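Local coordinates for protein putative TetR-family transcriptional regulator (Streptomyces coelicolor, PDB 2HXO) that probably binds DNA through an N-terminal helix-turn-helix domain and regulates transcription, as other members of the TetR family do, at residues I21-R35 and I57-V71. Sequence-based numbering, arbitrary orientation.
Sequences IVGAAVELLDTVGER and ITGKAELLGAATDAV
Val-22 lies over the helix 60-71 backbone at Ala-67, where the first helix of the predicted DNA-binding domain of this TetR-family protein meets helix 60-76, which corresponds to the helix that links this domain to the C-terminal domain in the family. Helices 21-31 and 60-71 pack here nearly at right angles, at 89°, with their axes 9.0 Å apart. Ala-66, Ala-67 and Ala-70 present small side chains to helix 21-31. Val-22 divides its two methyls between Ala-66 and Ala-70. CG2 faces Ala-66 CB, while CG1, placed anti to the backbone N (chi1 -180°), reaches Ala-70 CB at 3.7 Å. One turn on, Val-26 splits in the same way: CG2 touches Ala-67 CB and CG1 meets Val-71 CG2.

Leu-63 packs on the side of helix 39-46, part of the predicted helix-turn-helix. Its CG sits 4.0 Å from Ala-25 CB, and its CD1 meets Ile-21 CG2, the two side chains crossing at about a right angle. The same Ile-21 methyl also touches Ile-57 CG2. Leu-42 and Leu-46 of helix 39-46 continue this apolar layer.

Farther along, Leu-29 and Leu-64 also cross at about a right angle. Leu-64 CD2 faces both methyls of Leu-29, and Leu-29 CD1 lies 4.0 Å from Ala-67 CB. Trp-107 and Gln-111 of helix 107-118 border this end.

Glu-34 follows the turn at Gly-33. Its carboxylate lies against Leu-64 CD1, and its CG is crossed by the end of Lys-60. Glu-34 OE2 and Lys-60 NZ stay 4.6 Å apart, too far for a salt bridge. An alanine here is likely to leave Leu-64 CD1 less covered and Lys-60 without its nearby negative charge. Lys-60 has CG anti to the backbone N (chi1 -179°) and runs out extended beyond it, and its NZ gives a weak hydrogen bond to Glu-34 O, 3.3 Å long.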
ATOM      1  N   ILE A  21      22.068 -18.470  -8.132  1.00 69.15           N
ATOM      2  CA  ILE A  21      20.708 -18.659  -8.600  1.00 66.34           C
ATOM      3  C   ILE A  21      19.886 -17.407  -8.306  1.00 64.68           C
ATOM      4  O   ILE A  21      19.282 -16.824  -9.207  1.00 63.83           O
ATOM      5  CB  ILE A  21      20.042 -19.847  -7.895  1.00 66.81           C
ATOM      6  CG1 ILE A  21      20.996 -21.045  -7.871  1.00 67.03           C
ATOM      7  CG2 ILE A  21      18.733 -20.193  -8.593  1.00 67.18           C
ATOM      8  CD1 ILE A  21      21.314 -21.617  -9.221  1.00 66.70           C
ATOM      9  N   VAL A  22      19.875 -16.993  -7.042  1.00 62.75           N
ATOM     10  CA  VAL A  22      19.111 -15.816  -6.634  1.00 60.98           C
ATOM     11  C   VAL A  22      19.577 -14.550  -7.348  1.00 59.72           C
ATOM     12  O   VAL A  22      18.764 -13.798  -7.880  1.00 59.30           O
ATOM     13  CB  VAL A  22      19.192 -15.606  -5.103  1.00 60.47           C
ATOM     14  CG1 VAL A  22      18.392 -14.385  -4.701  1.00 59.88           C
ATOM     15  CG2 VAL A  22      18.666 -16.844  -4.383  1.00 59.96           C
ATOM     16  N   GLY A  23      20.887 -14.321  -7.364  1.00 59.15           N
ATOM     17  CA  GLY A  23      21.413 -13.144  -8.034  1.00 58.11           C
ATOM     18  C   GLY A  23      20.932 -13.060  -9.476  1.00 57.80           C
ATOM     19  O   GLY A  23      20.581 -11.983  -9.962  1.00 57.07           O
ATOM     20  N   ALA A  24      20.903 -14.206 -10.155  1.00 56.73           N
ATOM     21  CA  ALA A  24      20.469 -14.267 -11.545  1.00 56.08           C
ATOM     22  C   ALA A  24      19.007 -13.863 -11.707  1.00 55.95           C
ATOM     23  O   ALA A  24      18.664 -13.090 -12.598  1.00 56.62           O
ATOM     24  CB  ALA A  24      20.685 -15.671 -12.099  1.00 55.03           C
ATOM     25  N   ALA A  25      18.144 -14.392 -10.848  1.00 56.05           N
ATOM     26  CA  ALA A  25      16.723 -14.073 -10.915  1.00 56.21           C
ATOM     27  C   ALA A  25      16.486 -12.576 -10.661  1.00 56.39           C
ATOM     28  O   ALA A  25      15.637 -11.952 -11.306  1.00 55.94           O
ATOM     29  CB  ALA A  25      15.952 -14.917  -9.901  1.00 55.65           C
ATOM     30  N   VAL A  26      17.237 -12.005  -9.723  1.00 55.99           N
ATOM     31  CA  VAL A  26      17.112 -10.587  -9.413  1.00 56.60           C
ATOM     32  C   VAL A  26      17.456  -9.748 -10.657  1.00 57.82           C
ATOM     33  O   VAL A  26      16.694  -8.856 -11.048  1.00 57.64           O
ATOM     34  CB  VAL A  26      18.049 -10.182  -8.243  1.00 56.29           C
ATOM     35  CG1 VAL A  26      18.005  -8.665  -8.037  1.00 55.77           C
ATOM     36  CG2 VAL A  26      17.629 -10.901  -6.966  1.00 55.20           C
ATOM     37  N   GLU A  27      18.597 -10.042 -11.275  1.00 58.59           N
ATOM     38  CA  GLU A  27      19.034  -9.328 -12.473  1.00 60.56           C
ATOM     39  C   GLU A  27      17.941  -9.389 -13.528  1.00 60.49           C
ATOM     40  O   GLU A  27      17.610  -8.387 -14.162  1.00 60.39           O
ATOM     41  CB  GLU A  27      20.312  -9.958 -13.036  1.00 62.34           C
ATOM     42  CG  GLU A  27      21.470 -10.001 -12.058  1.00 65.78           C
ATOM     43  CD  GLU A  27      22.673 -10.737 -12.613  1.00 67.98           C
ATOM     44  OE1 GLU A  27      22.529 -11.920 -13.003  1.00 69.51           O
ATOM     45  OE2 GLU A  27      23.766 -10.133 -12.656  1.00 69.98           O
ATOM     46  N   LEU A  28      17.384 -10.578 -13.713  1.00 60.37           N
ATOM     47  CA  LEU A  28      16.320 -10.771 -14.682  1.00 60.85           C
ATOM     48  C   LEU A  28      15.079  -9.994 -14.266  1.00 60.94           C
ATOM     49  O   LEU A  28      14.447  -9.339 -15.089  1.00 61.69           O
ATOM     50  CB  LEU A  28      15.983 -12.263 -14.815  1.00 61.34           C
ATOM     51  CG  LEU A  28      17.071 -13.146 -15.445  1.00 61.83           C
ATOM     52  CD1 LEU A  28      16.646 -14.612 -15.391  1.00 61.86           C
ATOM     53  CD2 LEU A  28      17.310 -12.706 -16.891  1.00 61.53           C
ATOM     54  N   LEU A  29      14.730 -10.065 -12.985  1.00 60.67           N
ATOM     55  CA  LEU A  29      13.555  -9.355 -12.498  1.00 60.58           C
ATOM     56  C   LEU A  29      13.704  -7.853 -12.722  1.00 60.06           C
ATOM     57  O   LEU A  29      12.723  -7.160 -13.003  1.00 59.73           O
ATOM     58  CB  LEU A  29      13.332  -9.652 -11.008  1.00 60.04           C
ATOM     59  CG  LEU A  29      12.694 -11.011 -10.681  1.00 59.38           C
ATOM     60  CD1 LEU A  29      12.684 -11.231  -9.181  1.00 57.97           C
ATOM     61  CD2 LEU A  29      11.278 -11.066 -11.231  1.00 58.24           C
ATOM     62  N   ASP A  30      14.933  -7.364 -12.606  1.00 59.74           N
ATOM     63  CA  ASP A  30      15.217  -5.946 -12.790  1.00 60.14           C
ATOM     64  C   ASP A  30      15.102  -5.509 -14.248  1.00 61.44           C
ATOM     65  O   ASP A  30      14.642  -4.401 -14.537  1.00 60.93           O
ATOM     66  CB  ASP A  30      16.625  -5.625 -12.280  1.00 59.26           C
ATOM     67  CG  ASP A  30      16.734  -5.693 -10.765  1.00 58.72           C
ATOM     68  OD1 ASP A  30      17.869  -5.665 -10.249  1.00 56.58           O
ATOM     69  OD2 ASP A  30      15.685  -5.765 -10.092  1.00 59.16           O
ATOM     70  N   THR A  31      15.509  -6.390 -15.162  1.00 63.03           N
ATOM     71  CA  THR A  31      15.487  -6.096 -16.596  1.00 63.93           C
ATOM     72  C   THR A  31      14.225  -6.532 -17.343  1.00 63.98           C
ATOM     73  O   THR A  31      13.579  -5.714 -17.995  1.00 64.30           O
ATOM     74  CB  THR A  31      16.703  -6.734 -17.285  1.00 64.17           C
ATOM     75  OG1 THR A  31      16.659  -8.152 -17.085  1.00 66.28           O
ATOM     76  CG2 THR A  31      18.003  -6.196 -16.692  1.00 64.02           C
ATOM     77  N   VAL A  32      13.875  -7.812 -17.251  1.00 64.17           N
ATOM     78  CA  VAL A  32      12.695  -8.319 -17.948  1.00 64.42           C
ATOM     79  C   VAL A  32      11.442  -8.487 -17.089  1.00 64.94           C
ATOM     80  O   VAL A  32      10.360  -8.774 -17.613  1.00 64.86           O
ATOM     81  CB  VAL A  32      12.999  -9.669 -18.659  1.00 64.40           C
ATOM     82  CG1 VAL A  32      13.945  -9.436 -19.836  1.00 64.92           C
ATOM     83  CG2 VAL A  32      13.618 -10.655 -17.688  1.00 63.93           C
ATOM     84  N   GLY A  33      11.583  -8.309 -15.778  1.00 65.66           N
ATOM     85  CA  GLY A  33      10.442  -8.437 -14.886  1.00 66.86           C
ATOM     86  C   GLY A  33      10.056  -9.858 -14.507  1.00 67.70           C
ATOM     87  O   GLY A  33      10.780 -10.816 -14.788  1.00 66.34           O
ATOM     88  N   GLU A  34       8.900  -9.997 -13.867  1.00 69.25           N
ATOM     89  CA  GLU A  34       8.424 -11.303 -13.438  1.00 71.45           C
ATOM     90  C   GLU A  34       8.218 -12.205 -14.642  1.00 72.12           C
ATOM     91  O   GLU A  34       8.828 -13.271 -14.743  1.00 72.66           O
ATOM     92  CB  GLU A  34       7.113 -11.166 -12.662  1.00 72.62           C
ATOM     93  CG  GLU A  34       6.787 -12.384 -11.826  1.00 75.87           C
ATOM     94  CD  GLU A  34       5.526 -12.212 -11.002  1.00 77.95           C
ATOM     95  OE1 GLU A  34       5.375 -11.147 -10.364  1.00 79.34           O
ATOM     96  OE2 GLU A  34       4.693 -13.145 -10.982  1.00 78.89           O
ATOM     97  N   ARG A  35       7.354 -11.772 -15.557  1.00 72.71           N
ATOM     98  CA  ARG A  35       7.071 -12.537 -16.768  1.00 72.99           C
ATOM     99  C   ARG A  35       8.356 -12.927 -17.493  1.00 71.93           C
ATOM    100  O   ARG A  35       8.421 -13.979 -18.127  1.00 72.66           O
ATOM    101  CB  ARG A  35       6.179 -11.722 -17.712  1.00 74.80           C
ATOM    102  CG  ARG A  35       4.690 -11.794 -17.405  1.00 77.64           C
ATOM    103  CD  ARG A  35       4.075 -13.085 -17.945  1.00 80.52           C
ATOM    104  NE  ARG A  35       2.624 -13.124 -17.766  1.00 83.13           N
ATOM    105  CZ  ARG A  35       1.813 -13.995 -18.366  1.00 84.29           C
ATOM    106  NH1 ARG A  35       2.308 -14.908 -19.195  1.00 84.36           N
ATOM    107  NH2 ARG A  35       0.504 -13.951 -18.139  1.00 84.77           N
ATOM    108  N   ILE A  57      16.925 -25.629  -7.603  1.00 55.20           N
ATOM    109  CA  ILE A  57      15.698 -24.853  -7.704  1.00 54.67           C
ATOM    110  C   ILE A  57      14.509 -25.757  -7.423  1.00 54.43           C
ATOM    111  O   ILE A  57      14.657 -26.973  -7.304  1.00 54.13           O
ATOM    112  CB  ILE A  57      15.518 -24.220  -9.112  1.00 55.70           C
ATOM    113  CG1 ILE A  57      15.168 -25.292 -10.139  1.00 55.65           C
ATOM    114  CG2 ILE A  57      16.794 -23.487  -9.529  1.00 54.71           C
ATOM    115  CD1 ILE A  57      14.837 -24.720 -11.513  1.00 57.42           C
ATOM    116  N   THR A  58      13.334 -25.152  -7.295  1.00 54.28           N
ATOM    117  CA  THR A  58      12.100 -25.895  -7.074  1.00 54.47           C
ATOM    118  C   THR A  58      11.052 -25.339  -8.034  1.00 53.84           C
ATOM    119  O   THR A  58      10.897 -25.840  -9.144  1.00 54.91           O
ATOM    120  CB  THR A  58      11.600 -25.776  -5.609  1.00 55.62           C
ATOM    121  OG1 THR A  58      11.428 -24.397  -5.252  1.00 56.37           O
ATOM    122  CG2 THR A  58      12.605 -26.423  -4.659  1.00 56.60           C
ATOM    123  N   GLY A  59      10.348 -24.295  -7.606  1.00 53.42           N
ATOM    124  CA  GLY A  59       9.335 -23.673  -8.440  1.00 52.35           C
ATOM    125  C   GLY A  59       9.591 -22.178  -8.595  1.00 52.49           C
ATOM    126  O   GLY A  59      10.464 -21.614  -7.933  1.00 52.06           O
ATOM    127  N   LYS A  60       8.826 -21.527  -9.462  1.00 52.11           N
ATOM    128  CA  LYS A  60       9.004 -20.098  -9.687  1.00 51.35           C
ATOM    129  C   LYS A  60       8.585 -19.306  -8.454  1.00 49.91           C
ATOM    130  O   LYS A  60       9.255 -18.347  -8.065  1.00 48.80           O
ATOM    131  CB  LYS A  60       8.182 -19.638 -10.899  1.00 51.62           C
ATOM    132  CG  LYS A  60       8.340 -18.155 -11.219  1.00 53.62           C
ATOM    133  CD  LYS A  60       7.370 -17.698 -12.309  1.00 55.37           C
ATOM    134  CE  LYS A  60       7.652 -16.256 -12.742  1.00 55.97           C
ATOM    135  NZ  LYS A  60       6.877 -15.863 -13.952  1.00 55.65           N
ATOM    136  N   ALA A  61       7.469 -19.708  -7.854  1.00 49.08           N
ATOM    137  CA  ALA A  61       6.950 -19.040  -6.667  1.00 49.95           C
ATOM    138  C   ALA A  61       8.010 -18.967  -5.566  1.00 50.19           C
ATOM    139  O   ALA A  61       8.178 -17.932  -4.923  1.00 50.79           O
ATOM    140  CB  ALA A  61       5.706 -19.775  -6.154  1.00 48.73           C
ATOM    141  N   GLU A  62       8.718 -20.074  -5.357  1.00 50.28           N
ATOM    142  CA  GLU A  62       9.764 -20.151  -4.340  1.00 50.15           C
ATOM    143  C   GLU A  62      10.986 -19.306  -4.720  1.00 49.66           C
ATOM    144  O   GLU A  62      11.663 -18.747  -3.851  1.00 49.94           O
ATOM    145  CB  GLU A  62      10.197 -21.608  -4.133  1.00 51.32           C
ATOM    146  CG  GLU A  62       9.162 -22.552  -3.496  1.00 54.76           C
ATOM    147  CD  GLU A  62       7.823 -22.621  -4.241  1.00 57.37           C
ATOM    148  OE1 GLU A  62       7.816 -22.752  -5.493  1.00 57.59           O
ATOM    149  OE2 GLU A  62       6.769 -22.552  -3.558  1.00 58.08           O
ATOM    150  N   LEU A  63      11.279 -19.218  -6.013  1.00 47.92           N
ATOM    151  CA  LEU A  63      12.416 -18.431  -6.472  1.00 47.37           C
ATOM    152  C   LEU A  63      12.128 -16.932  -6.285  1.00 46.46           C
ATOM    153  O   LEU A  63      13.005 -16.165  -5.888  1.00 46.25           O
ATOM    154  CB  LEU A  63      12.705 -18.740  -7.940  1.00 47.70           C
ATOM    155  CG  LEU A  63      13.952 -18.114  -8.565  1.00 48.83           C
ATOM    156  CD1 LEU A  63      15.179 -18.441  -7.736  1.00 47.08           C
ATOM    157  CD2 LEU A  63      14.100 -18.629  -9.990  1.00 49.02           C
ATOM    158  N   LEU A  64      10.899 -16.521  -6.575  1.00 45.63           N
ATOM    159  CA  LEU A  64      10.511 -15.126  -6.393  1.00 45.56           C
ATOM    160  C   LEU A  64      10.659 -14.774  -4.912  1.00 46.29           C
ATOM    161  O   LEU A  64      11.132 -13.688  -4.567  1.00 46.22           O
ATOM    162  CB  LEU A  64       9.061 -14.905  -6.827  1.00 44.54           C
ATOM    163  CG  LEU A  64       8.744 -14.974  -8.325  1.00 45.45           C
ATOM    164  CD1 LEU A  64       7.244 -14.803  -8.528  1.00 45.02           C
ATOM    165  CD2 LEU A  64       9.516 -13.898  -9.071  1.00 44.21           C
ATOM    166  N   GLY A  65      10.259 -15.700  -4.042  1.00 45.79           N
ATOM    167  CA  GLY A  65      10.365 -15.470  -2.610  1.00 45.02           C
ATOM    168  C   GLY A  65      11.806 -15.322  -2.152  1.00 43.85           C
ATOM    169  O   GLY A  65      12.129 -14.457  -1.337  1.00 43.72           O
ATOM    170  N   ALA A  66      12.683 -16.163  -2.682  1.00 42.79           N
ATOM    171  CA  ALA A  66      14.086 -16.112  -2.311  1.00 41.44           C
ATOM    172  C   ALA A  66      14.722 -14.823  -2.810  1.00 42.10           C
ATOM    173  O   ALA A  66      15.624 -14.279  -2.170  1.00 43.75           O
ATOM    174  CB  ALA A  66      14.824 -17.315  -2.886  1.00 42.23           C
ATOM    175  N   ALA A  67      14.260 -14.341  -3.963  1.00 41.84           N
ATOM    176  CA  ALA A  67      14.785 -13.110  -4.556  1.00 40.78           C
ATOM    177  C   ALA A  67      14.331 -11.910  -3.727  1.00 40.85           C
ATOM    178  O   ALA A  67      15.114 -11.012  -3.426  1.00 39.32           O
ATOM    179  CB  ALA A  67      14.289 -12.974  -5.990  1.00 40.45           C
ATOM    180  N   THR A  68      13.057 -11.911  -3.362  1.00 41.40           N
ATOM    181  CA  THR A  68      12.492 -10.853  -2.545  1.00 43.15           C
ATOM    182  C   THR A  68      13.228 -10.800  -1.197  1.00 44.19           C
ATOM    183  O   THR A  68      13.637  -9.731  -0.742  1.00 44.58           O
ATOM    184  CB  THR A  68      10.998 -11.114  -2.311  1.00 42.72           C
ATOM    185  OG1 THR A  68      10.330 -11.105  -3.576  1.00 42.11           O
ATOM    186  CG2 THR A  68      10.389 -10.045  -1.395  1.00 44.41           C
ATOM    187  N   ASP A  69      13.415 -11.970  -0.590  1.00 45.16           N
ATOM    188  CA  ASP A  69      14.084 -12.104   0.701  1.00 45.42           C
ATOM    189  C   ASP A  69      15.527 -11.609   0.658  1.00 46.22           C
ATOM    190  O   ASP A  69      15.974 -10.892   1.555  1.00 46.34           O
ATOM    191  CB  ASP A  69      14.051 -13.574   1.138  1.00 46.37           C
ATOM    192  CG  ASP A  69      14.625 -13.802   2.532  1.00 47.23           C
ATOM    193  OD1 ASP A  69      13.860 -13.731   3.514  1.00 49.13           O
ATOM    194  OD2 ASP A  69      15.840 -14.059   2.652  1.00 47.11           O
ATOM    195  N   ALA A  70      16.258 -11.992  -0.382  1.00 46.71           N
ATOM    196  CA  ALA A  70      17.656 -11.591  -0.510  1.00 45.78           C
ATOM    197  C   ALA A  70      17.797 -10.073  -0.617  1.00 45.78           C
ATOM    198  O   ALA A  70      18.645  -9.466   0.036  1.00 46.53           O
ATOM    199  CB  ALA A  70      18.279 -12.263  -1.727  1.00 46.08           C
ATOM    200  N   VAL A  71      16.970  -9.467  -1.453  1.00 45.89           N
ATOM    201  CA  VAL A  71      17.000  -8.026  -1.644  1.00 46.68           C
ATOM    202  C   VAL A  71      16.621  -7.273  -0.364  1.00 46.44           C
ATOM    203  O   VAL A  71      17.263  -6.294   0.001  1.00 46.20           O
ATOM    204  CB  VAL A  71      16.045  -7.618  -2.792  1.00 46.61           C
ATOM    205  CG1 VAL A  71      15.575  -6.181  -2.609  1.00 46.68           C
ATOM    206  CG2 VAL A  71      16.764  -7.776  -4.125  1.00 47.27           C
TER